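Local coordinates for protein arylmalonate decarboxylase (PDB 2VLB) that catalyses the decarboxylation of 2-aryl-2-methylmalonates, releasing carbon dioxide and giving 2-arylpropionates, at residues L79-G84 / A137-E142; V119-L124 / V146-R151; T126-D131 / L188-L193. All blocks are in the same frame, centred on the assembly; numbering follows the deposited sequence.

Interaction 1: residues L79-G84 / A137-E142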
loop_
_atom_site.group_PDB
_atom_site.type_symbol
_atom_site.label_atom_id
_atom_site.label_comp_id
_atom_site.label_asym_id
_atom_site.label_seq_id
_atom_site.Cartn_x
_atom_site.Cartn_y
_atom_site.Cartn_z
ATOM N N LEU A 79 -5.687 1.117 -8.628
ATOM C CA LEU A 79 -7.009 1.632 -8.242
ATOM C C LEU A 79 -6.914 2.687 -7.163
ATOM O O LEU A 79 -7.651 3.683 -7.206
ATOM C CB LEU A 79 -7.949 0.513 -7.813
ATOM C CG LEU A 79 -8.575 -0.291 -8.961
ATOM C CD1 LEU A 79 -9.174 -1.572 -8.429
ATOM C CD2 LEU A 79 -9.641 0.540 -9.760
ATOM N N SER A 80 -5.994 2.504 -6.208
ATOM C CA SER A 80 -5.873 3.459 -5.084
ATOM C C SER A 80 -5.234 4.800 -5.476
ATOM O O SER A 80 -5.556 5.819 -4.879
ATOM C CB SER A 80 -5.048 2.875 -3.913
ATOM O OG SER A 80 -5.610 1.671 -3.443
ATOM N N PHE A 81 -4.279 4.783 -6.407
ATOM C CA PHE A 81 -3.478 5.975 -6.712
ATOM C C PHE A 81 -3.692 6.615 -8.092
ATOM O O PHE A 81 -3.524 7.833 -8.235
ATOM C CB PHE A 81 -1.976 5.643 -6.626
ATOM C CG PHE A 81 -1.447 5.467 -5.225
ATOM C CD1 PHE A 81 -1.146 6.579 -4.424
ATOM C CD2 PHE A 81 -1.191 4.191 -4.724
ATOM C CE1 PHE A 81 -0.627 6.420 -3.138
ATOM C CE2 PHE A 81 -0.633 4.014 -3.434
ATOM C CZ PHE A 81 -0.351 5.131 -2.644
ATOM N N TYR A 82 -3.984 5.812 -9.125
ATOM C CA TYR A 82 -3.729 6.289 -10.510
ATOM C C TYR A 82 -4.704 7.350 -10.990
ATOM O O TYR A 82 -4.442 8.017 -11.975
ATOM C CB TYR A 82 -3.655 5.147 -11.532
ATOM C CG TYR A 82 -2.360 4.354 -11.527
ATOM C CD1 TYR A 82 -1.494 4.372 -10.416
ATOM C CD2 TYR A 82 -2.022 3.552 -12.609
ATOM C CE1 TYR A 82 -0.323 3.629 -10.400
ATOM C CE2 TYR A 82 -0.848 2.807 -12.604
ATOM C CZ TYR A 82 -0.012 2.846 -11.497
ATOM O OH TYR A 82 1.147 2.100 -11.511
ATOM N N ARG A 83 -5.831 7.502 -10.303
ATOM C CA ARG A 83 -6.813 8.507 -10.719
ATOM C C ARG A 83 -6.877 9.695 -9.759
ATOM O O ARG A 83 -7.735 10.565 -9.893
ATOM C CB ARG A 83 -8.192 7.865 -10.876
ATOM C CG ARG A 83 -8.214 6.866 -12.048
ATOM C CD ARG A 83 -9.613 6.248 -12.177
ATOM N NE ARG A 83 -9.704 5.458 -13.394
ATOM C CZ ARG A 83 -9.349 4.174 -13.491
ATOM N NH1 ARG A 83 -8.914 3.513 -12.424
ATOM N NH2 ARG A 83 -9.461 3.548 -14.654
ATOM N N GLY A 84 -5.965 9.737 -8.801
ATOM C CA GLY A 84 -5.931 10.823 -7.803
ATOM C C GLY A 84 -6.803 10.593 -6.574
ATOM O O GLY A 84 -7.528 9.585 -6.463
ATOM N N ALA A 137 3.612 10.036 -7.178
ATOM C CA ALA A 137 4.098 11.400 -6.883
ATOM C C ALA A 137 3.018 12.448 -7.151
ATOM O O ALA A 137 2.879 13.425 -6.391
ATOM C CB ALA A 137 5.337 11.732 -7.704
ATOM N N ALA A 138 2.287 12.275 -8.251
ATOM C CA ALA A 138 1.258 13.231 -8.613
ATOM C C ALA A 138 0.151 13.230 -7.549
ATOM O O ALA A 138 -0.339 14.286 -7.142
ATOM C CB ALA A 138 0.705 12.901 -9.978
ATOM N N PHE A 139 -0.213 12.030 -7.101
ATOM C CA PHE A 139 -1.200 11.821 -6.039
ATOM C C PHE A 139 -0.780 12.500 -4.724
ATOM O O PHE A 139 -1.591 13.192 -4.089
ATOM C CB PHE A 139 -1.345 10.316 -5.794
ATOM C CG PHE A 139 -2.399 9.947 -4.787
ATOM C CD1 PHE A 139 -3.608 9.438 -5.214
ATOM C CD2 PHE A 139 -2.171 10.068 -3.406
ATOM C CE1 PHE A 139 -4.614 9.062 -4.280
ATOM C CE2 PHE A 139 -3.173 9.706 -2.466
ATOM C CZ PHE A 139 -4.393 9.199 -2.914
ATOM N N LEU A 140 0.448 12.242 -4.290
ATOM C CA LEU A 140 1.014 12.898 -3.077
ATOM C C LEU A 140 1.075 14.414 -3.182
ATOM O O LEU A 140 0.751 15.139 -2.219
ATOM C CB LEU A 140 2.411 12.338 -2.741
ATOM C CG LEU A 140 2.523 10.823 -2.460
ATOM C CD1 LEU A 140 3.997 10.419 -2.196
ATOM C CD2 LEU A 140 1.610 10.379 -1.315
ATOM N N ALA A 141 1.492 14.903 -4.350
ATOM C CA ALA A 141 1.596 16.341 -4.582
ATOM C C ALA A 141 0.222 17.013 -4.450
ATOM O O ALA A 141 0.085 18.102 -3.865
ATOM C CB ALA A 141 2.192 16.596 -5.942
ATOM N N GLU A 142 -0.801 16.345 -4.983
ATOM C CA GLU A 142 -2.182 16.840 -4.946
ATOM C C GLU A 142 -2.659 16.958 -3.480
ATOM O O GLU A 142 -3.538 17.752 -3.152
ATOM C CB GLU A 142 -3.046 15.851 -5.770
ATOM C CG GLU A 142 -4.509 16.148 -5.922
ATOM C CD GLU A 142 -5.319 14.911 -6.363
ATOM O OE1 GLU A 142 -6.504 15.099 -6.738
ATOM O OE2 GLU A 142 -4.782 13.769 -6.309
#
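Phe81 pushes the edge of its ring against one face of Phe139. The centroids are 5.0 Å apart and the planes meet at 73°, a T-shaped (edge-to-face) pair. The touching atom is Phe81 CD1, which sits off-centre above the Phe139 ring, 3.6 Å from Phe139 CG. Phe139 has CG anti to its backbone N (chi1 -176°), which carries the ring from helix 130-142 across to the type I turn from Phe81 to Gly84. There Phe139 CD1 lies 3.4 Å from Phe81 O, and Phe139 CE1 lies 3.4 Å from Ser80 O. Phe81 O takes the N-H of Gly84, and Ser80 O is hydrogen-bonded to Ser107 OG. Helix 106-116 packs on both rings. The contact joins the turn between helices 77-81 and 85-99 to the helix that leads from strand 121-126 to strand 146-152. Gly84 is the N-cap of helix 85-99. Glu142 stretches out beside it, with Glu142 OE2 3.5 Å from Gly84 CA, and the same oxygen takes the N-H of Ala85. A T-shaped pair thus lies against carbonyls that are already hydrogen-bonded, while the carboxylate's charge probably suits the N-terminal end of helix 85-99.

Interaction 2: residues V119-L124 / V146-R151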
loop_
_atom_site.group_PDB
_atom_site.type_symbol
_atom_site.label_atom_id
_atom_site.label_comp_id
_atom_site.label_asym_id
_atom_site.label_seq_id
_atom_site.Cartn_x
_atom_site.Cartn_y
_atom_site.Cartn_z
ATOM N N VAL A 119 6.263 13.128 7.699
ATOM C CA VAL A 119 6.996 13.215 6.436
ATOM C C VAL A 119 6.275 14.168 5.470
ATOM O O VAL A 119 5.147 13.890 5.049
ATOM C CB VAL A 119 7.192 11.797 5.802
ATOM C CG1 VAL A 119 7.799 11.860 4.390
ATOM C CG2 VAL A 119 8.076 10.931 6.695
ATOM N N ARG A 120 6.911 15.284 5.119
ATOM C CA ARG A 120 6.310 16.167 4.112
ATOM C C ARG A 120 7.022 16.081 2.758
ATOM O O ARG A 120 6.371 15.994 1.712
ATOM C CB ARG A 120 6.185 17.629 4.588
ATOM C CG ARG A 120 5.173 18.412 3.706
ATOM C CD ARG A 120 4.918 19.853 4.130
ATOM N NE ARG A 120 3.724 20.358 3.435
ATOM C CZ ARG A 120 3.347 21.639 3.336
ATOM N NH1 ARG A 120 4.061 22.628 3.882
ATOM N NH2 ARG A 120 2.236 21.935 2.669
ATOM N N ARG A 121 8.356 16.095 2.788
ATOM C CA ARG A 121 9.156 15.933 1.577
ATOM C C ARG A 121 9.502 14.452 1.418
ATOM O O ARG A 121 10.131 13.878 2.306
ATOM C CB ARG A 121 10.406 16.812 1.652
ATOM C CG ARG A 121 10.080 18.310 1.744
ATOM C CD ARG A 121 11.327 19.192 1.808
ATOM N NE ARG A 121 12.103 19.130 0.569
ATOM C CZ ARG A 121 11.916 19.908 -0.496
ATOM N NH1 ARG A 121 10.956 20.831 -0.514
ATOM N NH2 ARG A 121 12.696 19.750 -1.561
ATOM N N VAL A 122 9.055 13.834 0.313
ATOM C CA VAL A 122 9.194 12.376 0.088
ATOM C C VAL A 122 10.025 12.012 -1.151
ATOM O O VAL A 122 9.733 12.488 -2.251
ATOM C CB VAL A 122 7.821 11.676 -0.186
ATOM C CG1 VAL A 122 7.902 10.185 0.160
ATOM C CG2 VAL A 122 6.694 12.320 0.526
ATOM N N ALA A 123 11.024 11.140 -0.988
ATOM C CA ALA A 123 11.658 10.461 -2.131
ATOM C C ALA A 123 10.919 9.153 -2.405
ATOM O O ALA A 123 10.631 8.391 -1.471
ATOM C CB ALA A 123 13.143 10.193 -1.861
ATOM N N LEU A 124 10.586 8.912 -3.671
ATOM C CA LEU A 124 9.856 7.713 -4.079
ATOM C C LEU A 124 10.801 6.707 -4.732
ATOM O O LEU A 124 11.690 7.080 -5.517
ATOM C CB LEU A 124 8.726 8.053 -5.051
ATOM C CG LEU A 124 7.558 8.891 -4.501
ATOM C CD1 LEU A 124 7.911 10.388 -4.433
ATOM C CD2 LEU A 124 6.297 8.640 -5.342
ATOM N N VAL A 146 5.374 16.788 -0.837
ATOM C CA VAL A 146 6.341 17.295 -1.808
ATOM C C VAL A 146 7.282 16.172 -2.286
ATOM O O VAL A 146 8.269 15.833 -1.618
ATOM C CB VAL A 146 7.107 18.554 -1.276
ATOM C CG1 VAL A 146 8.123 19.049 -2.278
ATOM C CG2 VAL A 146 6.117 19.681 -0.962
ATOM N N PRO A 147 6.960 15.574 -3.440
ATOM C CA PRO A 147 7.912 14.622 -4.019
ATOM C C PRO A 147 9.239 15.316 -4.329
ATOM O O PRO A 147 9.271 16.450 -4.821
ATOM C CB PRO A 147 7.199 14.136 -5.280
ATOM C CG PRO A 147 5.726 14.350 -4.952
ATOM C CD PRO A 147 5.709 15.652 -4.225
ATOM N N THR A 148 10.328 14.668 -3.957
ATOM C CA THR A 148 11.640 15.276 -4.102
ATOM C C THR A 148 12.528 14.548 -5.121
ATOM O O THR A 148 13.628 15.006 -5.415
ATOM C CB THR A 148 12.383 15.283 -2.737
ATOM O OG1 THR A 148 12.377 13.951 -2.205
ATOM C CG2 THR A 148 11.707 16.239 -1.743
ATOM N N GLY A 149 12.066 13.417 -5.654
ATOM C CA GLY A 149 12.916 12.591 -6.515
ATOM C C GLY A 149 12.324 11.214 -6.651
ATOM O O GLY A 149 11.537 10.792 -5.795
ATOM N N CYS A 150 12.681 10.516 -7.735
ATOM C CA CYS A 150 12.035 9.248 -8.097
ATOM C C CYS A 150 13.111 8.316 -8.642
ATOM O O CYS A 150 13.947 8.737 -9.453
ATOM C CB CYS A 150 10.936 9.465 -9.145
ATOM S SG CYS A 150 9.402 10.264 -8.484
ATOM N N ARG A 151 13.127 7.075 -8.149
ATOM C CA ARG A 151 14.093 6.073 -8.615
ATOM C C ARG A 151 13.393 4.741 -8.808
ATOM O O ARG A 151 12.583 4.331 -7.976
ATOM C CB ARG A 151 15.241 5.932 -7.624
ATOM C CG ARG A 151 16.447 5.239 -8.226
ATOM C CD ARG A 151 17.548 5.056 -7.192
ATOM N NE ARG A 151 18.720 4.388 -7.758
ATOM C CZ ARG A 151 19.698 5.011 -8.410
ATOM N NH1 ARG A 151 19.666 6.328 -8.590
ATOM N NH2 ARG A 151 20.714 4.312 -8.883
#
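Strands 121-124 and 146-151 run parallel, with their directions 36° apart and their axes 4.5 Å from each other at closest. Five backbone hydrogen bonds join the segments. Val146 N donates to Arg120 O at 2.8 Å, and Val122 N returns to Val146 O. Thr148 N then reaches Val122 O at 2.8 Å. Next come Leu124 N to Gly149 O, nearly straight at 174°, and Arg151 N to Leu124 O. The pairing shifts by one residue at Thr148: Val122 lies beside Pro147, but Leu124 lies beside Cys150. With helix 130-142 between them, the strands form a beta-alpha-beta unit, and 146-152 is an outermost strand of its four-stranded parallel sheet. Arg121, Ala123 and Val146 point to one face. Arg121 and Val146 lie side by side. The Arg121 chain bends at chi3 (66°), and its guanidinium lies by both Val146 and Thr148. Val146 CG1 is over a face of the group, 3.8 Å from Arg121 NH1. Thr148 CG2 packs 3.7 Å from Arg121 NH2, which forms a salt bridge with Asp182. Thr148 OG1 is hydrogen-bonded to Ser183 OG. Toward helix 130-142, Leu124 CD1 rests 3.9 Å from Pro147 CB. On the same face, Leu124 CB meets Cys150 SG at 4.1 Å, and that sulfur carries a covalently attached beta-mercaptoethanol, probably from the crystallisation liquor.

Interaction 3: residues T126-D131 / L188-L193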
loop_
_atom_site.group_PDB
_atom_site.type_symbol
_atom_site.label_atom_id
_atom_site.label_comp_id
_atom_site.label_asym_id
_atom_site.label_seq_id
_atom_site.Cartn_x
_atom_site.Cartn_y
_atom_site.Cartn_z
ATOM N N THR A 126 10.748 2.518 -6.394
ATOM C CA THR A 126 9.978 1.334 -6.780
ATOM C C THR A 126 10.878 0.287 -7.440
ATOM O O THR A 126 11.923 0.625 -8.007
ATOM C CB THR A 126 8.773 1.689 -7.674
ATOM O OG1 THR A 126 7.998 0.494 -7.863
ATOM C CG2 THR A 126 9.216 2.245 -9.064
ATOM N N ALA A 127 10.505 -0.991 -7.337
ATOM C CA ALA A 127 11.213 -2.022 -8.100
ATOM C C ALA A 127 10.644 -2.102 -9.535
ATOM O O ALA A 127 11.227 -2.733 -10.405
ATOM C CB ALA A 127 11.131 -3.366 -7.399
ATOM N N TYR A 128 9.518 -1.439 -9.772
ATOM C CA TYR A 128 8.838 -1.499 -11.060
ATOM C C TYR A 128 9.324 -0.363 -11.979
ATOM O O TYR A 128 10.472 0.100 -11.868
ATOM C CB TYR A 128 7.336 -1.412 -10.786
ATOM C CG TYR A 128 6.358 -1.850 -11.857
ATOM C CD1 TYR A 128 6.578 -2.968 -12.651
ATOM C CD2 TYR A 128 5.155 -1.161 -12.011
ATOM C CE1 TYR A 128 5.631 -3.368 -13.609
ATOM C CE2 TYR A 128 4.214 -1.543 -12.947
ATOM C CZ TYR A 128 4.450 -2.641 -13.739
ATOM O OH TYR A 128 3.480 -2.992 -14.653
ATOM N N ILE A 129 8.453 0.066 -12.894
ATOM C CA ILE A 129 8.784 1.050 -13.921
ATOM C C ILE A 129 8.569 2.473 -13.408
ATOM O O ILE A 129 7.841 2.684 -12.415
ATOM C CB ILE A 129 7.947 0.803 -15.221
ATOM C CG1 ILE A 129 6.433 0.876 -14.935
ATOM C CG2 ILE A 129 8.335 -0.559 -15.841
ATOM C CD1 ILE A 129 5.556 0.773 -16.187
ATOM N N ASP A 130 9.196 3.443 -14.083
ATOM C CA ASP A 130 9.048 4.870 -13.745
ATOM C C ASP A 130 7.591 5.324 -13.578
ATOM O O ASP A 130 7.289 6.122 -12.690
ATOM C CB ASP A 130 9.701 5.740 -14.812
ATOM C CG ASP A 130 11.204 5.662 -14.774
ATOM O OD1 ASP A 130 11.764 5.546 -13.657
ATOM O OD2 ASP A 130 11.829 5.743 -15.856
ATOM N N ASP A 131 6.697 4.825 -14.427
ATOM C CA ASP A 131 5.301 5.300 -14.390
ATOM C C ASP A 131 4.628 5.156 -13.018
ATOM O O ASP A 131 3.820 6.015 -12.636
ATOM C CB ASP A 131 4.454 4.695 -15.518
ATOM C CG ASP A 131 4.798 5.288 -16.900
ATOM O OD1 ASP A 131 5.701 6.176 -16.996
ATOM O OD2 ASP A 131 4.180 4.856 -17.904
ATOM N N LEU A 188 8.362 3.501 -0.618
ATOM C CA LEU A 188 8.653 2.360 -1.472
ATOM C C LEU A 188 7.339 1.729 -1.907
ATOM O O LEU A 188 6.505 1.378 -1.064
ATOM C CB LEU A 188 9.533 1.341 -0.730
ATOM C CG LEU A 188 9.787 0.004 -1.471
ATOM C CD1 LEU A 188 10.754 0.169 -2.681
ATOM C CD2 LEU A 188 10.305 -1.068 -0.497
ATOM N N SER A 189 7.138 1.604 -3.215
ATOM C CA SER A 189 5.956 0.914 -3.746
ATOM C C SER A 189 6.383 -0.120 -4.774
ATOM O O SER A 189 7.514 -0.090 -5.265
ATOM C CB SER A 189 5.009 1.917 -4.406
ATOM O OG SER A 189 5.643 2.523 -5.531
ATOM N N CYS A 190 5.462 -1.017 -5.114
ATOM C CA CYS A 190 5.699 -2.078 -6.091
ATOM C C CYS A 190 7.098 -2.675 -5.935
ATOM O O CYS A 190 7.902 -2.645 -6.868
ATOM C CB CYS A 190 5.496 -1.534 -7.497
ATOM S SG CYS A 190 3.795 -1.032 -7.755
ATOM N N GLY A 191 7.377 -3.201 -4.743
ATOM C CA GLY A 191 8.709 -3.713 -4.408
ATOM C C GLY A 191 8.826 -5.218 -4.557
ATOM O O GLY A 191 9.799 -5.815 -4.104
ATOM N N GLY A 192 7.832 -5.839 -5.189
ATOM C CA GLY A 192 7.802 -7.305 -5.308
ATOM C C GLY A 192 7.191 -7.969 -4.087
ATOM O O GLY A 192 6.689 -7.292 -3.201
ATOM N N LEU A 193 7.249 -9.294 -4.023
ATOM C CA LEU A 193 6.510 -10.048 -2.990
ATOM C C LEU A 193 6.881 -9.745 -1.524
ATOM O O LEU A 193 6.032 -9.903 -0.648
ATOM C CB LEU A 193 6.573 -11.572 -3.237
ATOM C CG LEU A 193 5.818 -12.162 -4.448
ATOM C CD1 LEU A 193 5.904 -13.673 -4.403
ATOM C CD2 LEU A 193 4.353 -11.704 -4.565
#
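Thr126 and Ala127 meet Ser189 and Cys190 at the C-terminal edge of the four-stranded parallel sheet, where neighbouring strands 121-126 and 185-189 run out into loops. An ST turn at Thr126 is the main motif. Two hydrogen bonds cross here. Thr126 OG1 donates to Ser189 O at 2.7 Å, approaching from above the carbonyl plane. The same hydroxyl accepts from Tyr128 N at 3.1 Å, which closes the ST turn. A chi1 of -173° puts OG1 between these two partners. The two bonds should fix the rotation of the hydroxyl and tie the turn to Ser189. The second crossing bond is bent: Ala127 N to Cys190 O, 3.1 Å and 136° at the hydrogen. Among weaker polar contacts, Thr126 CA-H approaches Ser189 O. Apolar packing adds Ala127 CB against Gly191 CA, and Tyr128 CB against Cys190 CB at 3.8 Å. Beyond this the Tyr128 ring leads off, and its OH is hydrogen-bonded to Glu159 OE1. Cys190 SG is covalently linked to beta-mercaptoethanol; the adduct suggests that this sulfur is accessible to small molecules. In an oblique sulfur-aromatic contact, Cys190 SG stands 5.4 Å from the centroid of the Tyr128 ring, 51° off the ring normal.

Overall arrangement
Helix 130-142 relates the three contacts. Interaction 1 uses its C-terminal part, and interaction 2 pairs the strands before and after it. Interaction 3 lies where strand 121-126 leads into the loop before the helix, with Val132 of the helix touching Thr126 and Cys190. Interactions 1 and 2 have centres 13 Å apart and touch: Ala137 O lies 3.3 Å from Pro147 CG. Interactions 2 and 3 lie along the same sheet, joined by a probable hydrogen bond of 3.0 Å between Arg151 O and Thr126 N. Interactions 1 and 3 have nearest atoms about 5 Å apart. The beta-mercaptoethanol on Cys150 and Cys190 probably comes from the crystallisation liquor and does not by itself mark the active site.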